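Local coordinates for protein NDP-N-acetyl-D-galactosaminuronic acid dehydrogenase (Methanosarcina mazei Go1, PDB 3G79) that probably catalyses the two-step NAD-dependent oxidation of UDP-N-acetyl-D-mannosamine to UDP-N-acetyl-D-mannosaminuronate, at residues 26-31 with 183-188; 34-39 with 191-196; 197-202 with 212-217. All blocks are in the same frame, centred on the assembly; numbering follows the deposited sequence.

Contact 1 of 3, residues 26-31 with 183-188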
# COMPACT_ATOMS: atom_id res chain seq x y z
N MET A 26 -18.10 31.24 -8.39
CA MET A 26 -18.35 31.70 -7.04
C MET A 26 -19.09 30.64 -6.18
O MET A 26 -20.21 30.84 -5.71
CB MET A 26 -19.00 33.08 -7.04
CG MET A 26 -18.07 34.21 -7.55
SD MET A 26 -16.45 34.39 -6.72
CE MET A 26 -16.73 35.84 -5.87
N GLY A 27 -18.41 29.50 -5.97
CA GLY A 27 -18.98 28.35 -5.24
C GLY A 27 -18.26 28.01 -3.94
O GLY A 27 -17.50 28.83 -3.41
N TYR A 28 -18.47 26.80 -3.43
CA TYR A 28 -17.87 26.49 -2.14
C TYR A 28 -16.34 26.66 -2.12
O TYR A 28 -15.82 27.14 -1.12
CB TYR A 28 -18.42 25.19 -1.46
CG TYR A 28 -18.15 23.86 -2.15
CD1 TYR A 28 -19.08 23.31 -3.05
CD2 TYR A 28 -17.01 23.12 -1.86
CE1 TYR A 28 -18.84 22.06 -3.69
CE2 TYR A 28 -16.76 21.87 -2.48
CZ TYR A 28 -17.68 21.36 -3.40
OH TYR A 28 -17.42 20.15 -4.00
N VAL A 29 -15.66 26.36 -3.24
CA VAL A 29 -14.19 26.49 -3.38
C VAL A 29 -13.67 27.79 -4.00
O VAL A 29 -12.59 28.27 -3.63
CB VAL A 29 -13.58 25.31 -4.20
CG1 VAL A 29 -13.52 24.05 -3.38
CG2 VAL A 29 -14.35 25.06 -5.47
N GLY A 30 -14.40 28.36 -4.94
CA GLY A 30 -13.90 29.52 -5.64
C GLY A 30 -13.99 30.77 -4.77
O GLY A 30 -13.19 31.71 -4.94
N ILE A 31 -14.95 30.81 -3.85
CA ILE A 31 -15.03 31.99 -2.97
C ILE A 31 -13.82 32.06 -1.99
O ILE A 31 -13.16 33.10 -1.90
CB ILE A 31 -16.37 32.09 -2.23
CG1 ILE A 31 -17.53 31.94 -3.24
CG2 ILE A 31 -16.41 33.40 -1.43
CD1 ILE A 31 -18.90 32.55 -2.84
N VAL A 183 -10.06 19.26 -0.58
CA VAL A 183 -10.67 20.25 0.28
C VAL A 183 -11.94 19.61 0.86
O VAL A 183 -12.51 18.69 0.23
CB VAL A 183 -11.00 21.48 -0.59
CG1 VAL A 183 -12.34 22.10 -0.23
CG2 VAL A 183 -9.86 22.50 -0.54
N MET A 184 -12.36 20.03 2.06
CA MET A 184 -13.73 19.74 2.52
C MET A 184 -14.40 20.92 3.19
O MET A 184 -13.73 21.76 3.82
CB MET A 184 -13.85 18.46 3.38
CG MET A 184 -12.68 18.14 4.32
SD MET A 184 -12.98 16.71 5.42
CE MET A 184 -14.01 17.47 6.70
N VAL A 185 -15.73 21.00 3.02
CA VAL A 185 -16.53 22.06 3.64
C VAL A 185 -16.33 22.00 5.15
O VAL A 185 -16.03 20.92 5.69
CB VAL A 185 -18.02 21.98 3.26
CG1 VAL A 185 -18.22 22.46 1.83
CG2 VAL A 185 -18.56 20.56 3.45
N GLY A 186 -16.48 23.15 5.81
CA GLY A 186 -16.14 23.27 7.23
C GLY A 186 -14.63 23.39 7.48
O GLY A 186 -14.21 23.91 8.54
N ARG A 187 -13.82 22.92 6.53
CA ARG A 187 -12.36 22.99 6.61
C ARG A 187 -11.72 23.69 5.38
O ARG A 187 -10.60 23.35 4.98
CB ARG A 187 -11.76 21.57 6.78
CG ARG A 187 -12.10 20.77 8.07
CD ARG A 187 -11.17 19.50 8.18
NE ARG A 187 -11.66 18.40 9.02
CZ ARG A 187 -11.27 17.12 8.92
NH1 ARG A 187 -10.37 16.74 8.01
NH2 ARG A 187 -11.77 16.21 9.74
N LEU A 188 -12.43 24.65 4.79
CA LEU A 188 -12.00 25.26 3.50
C LEU A 188 -10.70 26.10 3.59
O LEU A 188 -9.71 25.82 2.91
CB LEU A 188 -13.14 26.08 2.85
CG LEU A 188 -13.97 25.57 1.64
CD1 LEU A 188 -14.08 24.08 1.54
CD2 LEU A 188 -15.38 26.17 1.59
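Tyr28 and Leu188 carry most of this contact, with three valines filling in around them. The Tyr28 side chain leaves the main chain with CG between the backbone N and the carbonyl carbon (chi1 65°), and it meets Val185 at about a right angle, ring atom CD2 lying 3.9 Å from Val185 CG1. Leu188 approaches the Tyr28 backbone: its CD2 is 4.4 Å from Tyr28 CB and is modelled only 2.9 Å from Tyr28 O. That is unusually short, and with both Leu188 torsions far from staggered values the exact placement of this isobutyl group is doubtful. Separately, Val29 CG1 meets Val183 CG1 at 3.9 Å. Residues 26-31 run through the loop and helix start of a GxGxxG-type sequence (Gly25, Gly27, Gly30), consistent with the dinucleotide-binding turn of a Rossmann fold; 183-188 is the loop, with a type II turn over Met184 to Arg187, that leads into helix 188-194. Glu73 helps anchor this loop, its carboxylate accepting from Gly186 N and Leu188 N, while Gln110 holds Tyr28 N. Between the two segments, then, the adhesion is apolar and non-directional.

Contact 2 of 3, residues 34-39 with 191-196; sequences AVLFAD and NIREHD
Leu36 lays its CD1 methyl over one face of the Arg193 guanidinium, 3.5 Å above the plane and displaced toward the rim, so that the carbon sits 3.7 Å from Arg193 NH2. Its other methyl, CD2, goes to Ile192, where it rests 3.7 Å from Ile192 CD1 and almost as near the CG2 branch, spreading over both arms of the isoleucine. One leucine thus straddles two successive residues of the facing helix, although its torsions are unstaggered (chi1 -103°) and which methyl meets which partner is less certain. Arg193 gets to it with a side chain extended from CG to NE (chi2 169°), which carries the guanidinium across to helix 30-39, over Leu36 and toward Asp39. This is helix-to-helix packing in the Rossmann-type NAD-binding domain: helix 30-39, which follows the glycine-rich turn, lies against the end of helix 188-194, while Phe37 and Ala34 turn to strands 20-24 and 45-49 of the sheet and Leu80 of helix 77-86 also touches Leu36. Beyond the leucine, Asp39 OD1 stands at the guanidinium edge, near its plane, 4.5 Å from Arg193 NH2 and too far for a salt bridge. A water bridges the two, accepting from Arg193 NH2 and donating to Asp39 OD1; both links are modelled unusually short, so its exact position is doubtful. The other oxygen, Asp39 OD2, makes a direct salt bridge to Lys83, which probably helps keep the carboxylate ionised. Arg193 also bonds through its backbone to Thr219 and Gly221, in the loop leading to strand 223-227.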
# COMPACT_ATOMS: atom_id res chain seq x y z
N ALA A 34 -10.62 32.81 -4.10
CA ALA A 34 -10.53 34.17 -4.61
C ALA A 34 -10.18 35.07 -3.47
O ALA A 34 -9.45 36.05 -3.60
CB ALA A 34 -11.84 34.62 -5.18
N VAL A 35 -10.67 34.70 -2.31
CA VAL A 35 -10.67 35.63 -1.22
C VAL A 35 -9.36 35.49 -0.43
O VAL A 35 -8.88 36.45 0.17
CB VAL A 35 -12.00 35.45 -0.45
CG1 VAL A 35 -11.83 35.46 1.01
CG2 VAL A 35 -13.06 36.45 -0.97
N LEU A 36 -8.75 34.31 -0.54
CA LEU A 36 -7.42 34.08 -0.02
C LEU A 36 -6.38 34.84 -0.86
O LEU A 36 -5.50 35.52 -0.30
CB LEU A 36 -7.12 32.58 -0.01
CG LEU A 36 -7.15 31.70 1.25
CD1 LEU A 36 -7.62 32.42 2.48
CD2 LEU A 36 -7.99 30.48 1.00
N PHE A 37 -6.51 34.76 -2.19
CA PHE A 37 -5.66 35.53 -3.09
C PHE A 37 -5.74 37.02 -2.74
O PHE A 37 -4.72 37.68 -2.66
CB PHE A 37 -6.12 35.40 -4.55
CG PHE A 37 -5.82 34.07 -5.20
CD1 PHE A 37 -4.58 33.44 -5.04
CD2 PHE A 37 -6.78 33.49 -6.06
CE1 PHE A 37 -4.32 32.22 -5.69
CE2 PHE A 37 -6.52 32.29 -6.72
CZ PHE A 37 -5.29 31.63 -6.52
N ALA A 38 -6.95 37.54 -2.53
CA ALA A 38 -7.11 38.97 -2.34
C ALA A 38 -6.50 39.44 -0.98
O ALA A 38 -6.05 40.57 -0.85
CB ALA A 38 -8.60 39.41 -2.51
N ASP A 39 -6.46 38.54 -0.00
CA ASP A 39 -5.86 38.87 1.30
C ASP A 39 -4.32 38.82 1.26
O ASP A 39 -3.68 39.36 2.13
CB ASP A 39 -6.37 37.91 2.41
CG ASP A 39 -5.99 38.38 3.80
OD1 ASP A 39 -5.49 37.54 4.61
OD2 ASP A 39 -6.16 39.61 4.08
N ASN A 191 -7.51 23.94 4.69
CA ASN A 191 -7.16 22.98 3.63
C ASN A 191 -6.34 23.67 2.53
O ASN A 191 -5.23 23.24 2.23
CB ASN A 191 -8.40 22.31 3.04
CG ASN A 191 -9.01 21.25 3.96
OD1 ASN A 191 -10.01 20.65 3.61
ND2 ASN A 191 -8.40 21.02 5.12
N ILE A 192 -6.88 24.74 1.96
CA ILE A 192 -6.17 25.49 0.94
C ILE A 192 -4.80 25.98 1.46
O ILE A 192 -3.82 25.94 0.72
CB ILE A 192 -7.00 26.70 0.46
CG1 ILE A 192 -8.40 26.25 0.01
CG2 ILE A 192 -6.22 27.48 -0.62
CD1 ILE A 192 -9.28 27.35 -0.42
N ARG A 193 -4.74 26.42 2.72
CA ARG A 193 -3.51 26.96 3.31
C ARG A 193 -2.50 25.91 3.76
O ARG A 193 -1.32 26.14 3.64
CB ARG A 193 -3.83 27.80 4.56
CG ARG A 193 -4.49 29.13 4.30
CD ARG A 193 -5.01 29.78 5.60
NE ARG A 193 -5.21 31.21 5.40
CZ ARG A 193 -6.14 31.95 6.00
NH1 ARG A 193 -6.99 31.39 6.85
NH2 ARG A 193 -6.21 33.25 5.76
N GLU A 194 -2.97 24.79 4.32
CA GLU A 194 -2.06 23.82 4.97
C GLU A 194 -1.77 22.58 4.10
O GLU A 194 -0.70 21.97 4.20
CB GLU A 194 -2.55 23.45 6.36
CG GLU A 194 -2.68 24.69 7.30
CD GLU A 194 -3.52 24.49 8.55
OE1 GLU A 194 -3.99 23.37 8.79
OE2 GLU A 194 -3.71 25.48 9.31
N HIS A 195 -2.70 22.24 3.22
CA HIS A 195 -2.48 21.17 2.27
C HIS A 195 -1.43 21.58 1.21
O HIS A 195 -1.52 22.66 0.63
CB HIS A 195 -3.80 20.83 1.59
CG HIS A 195 -4.77 20.08 2.46
ND1 HIS A 195 -4.58 19.87 3.82
CD2 HIS A 195 -5.94 19.47 2.15
CE1 HIS A 195 -5.59 19.16 4.30
NE2 HIS A 195 -6.43 18.91 3.31
N ASP A 196 -0.44 20.73 0.98
CA ASP A 196 0.47 20.91 -0.14
C ASP A 196 -0.38 21.00 -1.36
O ASP A 196 -1.45 20.42 -1.40
CB ASP A 196 1.43 19.73 -0.27
CG ASP A 196 2.46 19.68 0.85
OD1 ASP A 196 2.97 18.58 1.11
OD2 ASP A 196 2.76 20.72 1.48
O HOH W 1 -5.16 35.12 4.65

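Contact 3 of 3, residues 197-202 with 212-217; sequences RIVGGI and ELYSPV
Tyr214, near the end of helix 204-214, reaches back to two side chains of strand 197-201, Arg197 and Val199. The strand and helix are the first two elements of a beta-alpha-beta unit completed by strand 223-227, and the contact lies buried between helix and sheet. Both strand residues come from the same side of the ring plane, Arg197 at the CD1–CE1 rim and Val199 at CD2. Arg197 NH1 comes to 3.4 Å from Tyr214 CE1, and Tyr214 CD1 lies over one face of the guanidinium, but the two planes are 58° apart, so the groups meet obliquely and do not stack flat. Val199 adds a methyl, its CG2 3.9 Å from Tyr214 CD2. A bend in the arginine chain (chi2 64°) folds the guanidinium back toward the tyrosine. Outside this first shell, backbone carbonyls grip the arginine: Arg197 NE donates to Pro180 O and Arg197 NH2 to Ala179 O, which limits rotation of the group. Leu213 CG lies on the opposite side of the Tyr214 ring, 4.1 Å from its plane and offset toward the rim, and Val144 of strand 142-145 touches Tyr214 as well. Glu146 ties both polar ends together, its OE2 forming a salt bridge with Arg197 NH2 and a hydrogen bond with Tyr214 OH.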
# COMPACT_ATOMS: atom_id res chain seq x y z
N ARG A 197 0.06 21.76 -2.35
CA ARG A 197 -0.77 22.11 -3.50
C ARG A 197 -0.07 21.62 -4.75
O ARG A 197 1.05 22.07 -5.07
CB ARG A 197 -0.95 23.64 -3.52
CG ARG A 197 -1.96 24.23 -4.55
CD ARG A 197 -3.35 23.76 -4.21
NE ARG A 197 -4.27 24.01 -5.30
CZ ARG A 197 -5.01 25.11 -5.45
NH1 ARG A 197 -4.97 26.05 -4.53
NH2 ARG A 197 -5.79 25.26 -6.52
N ILE A 198 -0.69 20.68 -5.45
CA ILE A 198 -0.13 20.19 -6.72
C ILE A 198 -0.34 21.28 -7.80
O ILE A 198 -1.46 21.80 -7.99
CB ILE A 198 -0.86 18.92 -7.16
CG1 ILE A 198 -0.96 17.89 -6.02
CG2 ILE A 198 -0.35 18.39 -8.46
CD1 ILE A 198 0.31 17.45 -5.37
N VAL A 199 0.73 21.67 -8.48
CA VAL A 199 0.59 22.72 -9.50
C VAL A 199 1.36 22.22 -10.68
O VAL A 199 2.57 22.02 -10.58
CB VAL A 199 1.13 24.09 -9.03
CG1 VAL A 199 1.19 25.12 -10.17
CG2 VAL A 199 0.26 24.64 -7.91
N GLY A 200 0.66 22.00 -11.79
CA GLY A 200 1.31 21.46 -12.98
C GLY A 200 1.04 22.28 -14.21
O GLY A 200 -0.13 22.51 -14.58
N GLY A 201 2.12 22.75 -14.85
CA GLY A 201 1.98 23.63 -16.03
C GLY A 201 2.17 22.77 -17.24
O GLY A 201 2.72 21.68 -17.14
N ILE A 202 1.71 23.26 -18.39
CA ILE A 202 1.88 22.54 -19.66
C ILE A 202 3.33 22.57 -20.21
O ILE A 202 3.66 21.87 -21.17
CB ILE A 202 0.90 23.04 -20.74
CG1 ILE A 202 1.21 24.48 -21.14
CG2 ILE A 202 -0.52 22.91 -20.26
CD1 ILE A 202 0.38 24.98 -22.33
N GLU A 212 4.07 30.93 -8.61
CA GLU A 212 3.99 32.31 -8.13
C GLU A 212 2.57 32.71 -7.70
O GLU A 212 2.39 33.55 -6.79
CB GLU A 212 4.47 33.27 -9.21
CG GLU A 212 5.84 32.91 -9.81
CD GLU A 212 6.25 33.83 -10.96
OE1 GLU A 212 5.57 34.86 -11.22
OE2 GLU A 212 7.25 33.49 -11.63
N LEU A 213 1.58 32.11 -8.36
CA LEU A 213 0.19 32.43 -8.08
C LEU A 213 -0.17 31.80 -6.76
O LEU A 213 -0.91 32.38 -5.99
CB LEU A 213 -0.71 31.91 -9.21
CG LEU A 213 -2.19 32.14 -9.07
CD1 LEU A 213 -2.48 33.64 -8.88
CD2 LEU A 213 -2.99 31.55 -10.26
N TYR A 214 0.37 30.62 -6.49
CA TYR A 214 -0.05 29.88 -5.28
C TYR A 214 0.85 29.93 -4.03
O TYR A 214 0.37 29.64 -2.95
CB TYR A 214 -0.41 28.42 -5.62
CG TYR A 214 -1.64 28.32 -6.51
CD1 TYR A 214 -2.93 28.44 -5.96
CD2 TYR A 214 -1.52 28.14 -7.87
CE1 TYR A 214 -4.06 28.37 -6.78
CE2 TYR A 214 -2.65 28.06 -8.68
CZ TYR A 214 -3.92 28.18 -8.13
OH TYR A 214 -5.05 28.14 -8.95
N SER A 215 2.12 30.27 -4.16
CA SER A 215 3.00 30.33 -2.99
C SER A 215 2.49 31.31 -1.93
O SER A 215 2.53 30.98 -0.75
CB SER A 215 4.46 30.65 -3.38
OG SER A 215 5.14 29.47 -3.79
N PRO A 216 1.98 32.50 -2.32
CA PRO A 216 1.64 33.45 -1.26
C PRO A 216 0.45 33.12 -0.35
O PRO A 216 0.35 33.68 0.73
CB PRO A 216 1.42 34.77 -2.00
CG PRO A 216 2.20 34.63 -3.23
CD PRO A 216 2.09 33.18 -3.62
N VAL A 217 -0.46 32.25 -0.75
CA VAL A 217 -1.55 31.90 0.17
C VAL A 217 -1.20 30.69 1.04
O VAL A 217 -1.88 30.40 2.03
CB VAL A 217 -2.89 31.65 -0.59
CG1 VAL A 217 -3.12 32.72 -1.68
CG2 VAL A 217 -2.92 30.25 -1.21

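After strand 20-24 the chain passes the glycine-rich turn and helix 30-39, which serve contacts 1 and 2 in succession. Each closes a loop with about 150 residues between its segments, and the two loops cross, since 26-31 and 34-39 are answered in the same order by 183-188 and 191-196. Together they bring helix 30-39 against the 183-188 loop and helix 188-194. Contact 3 follows in series and closes a short local loop within the beta-alpha-beta unit of strand 197-201, helix 204-214 and strand 223-227. Asn191 OD1 probably bonds Met184 N between contacts 1 and 2, while Phe37 links contacts 2 and 3 by packing on Tyr214 and Val217.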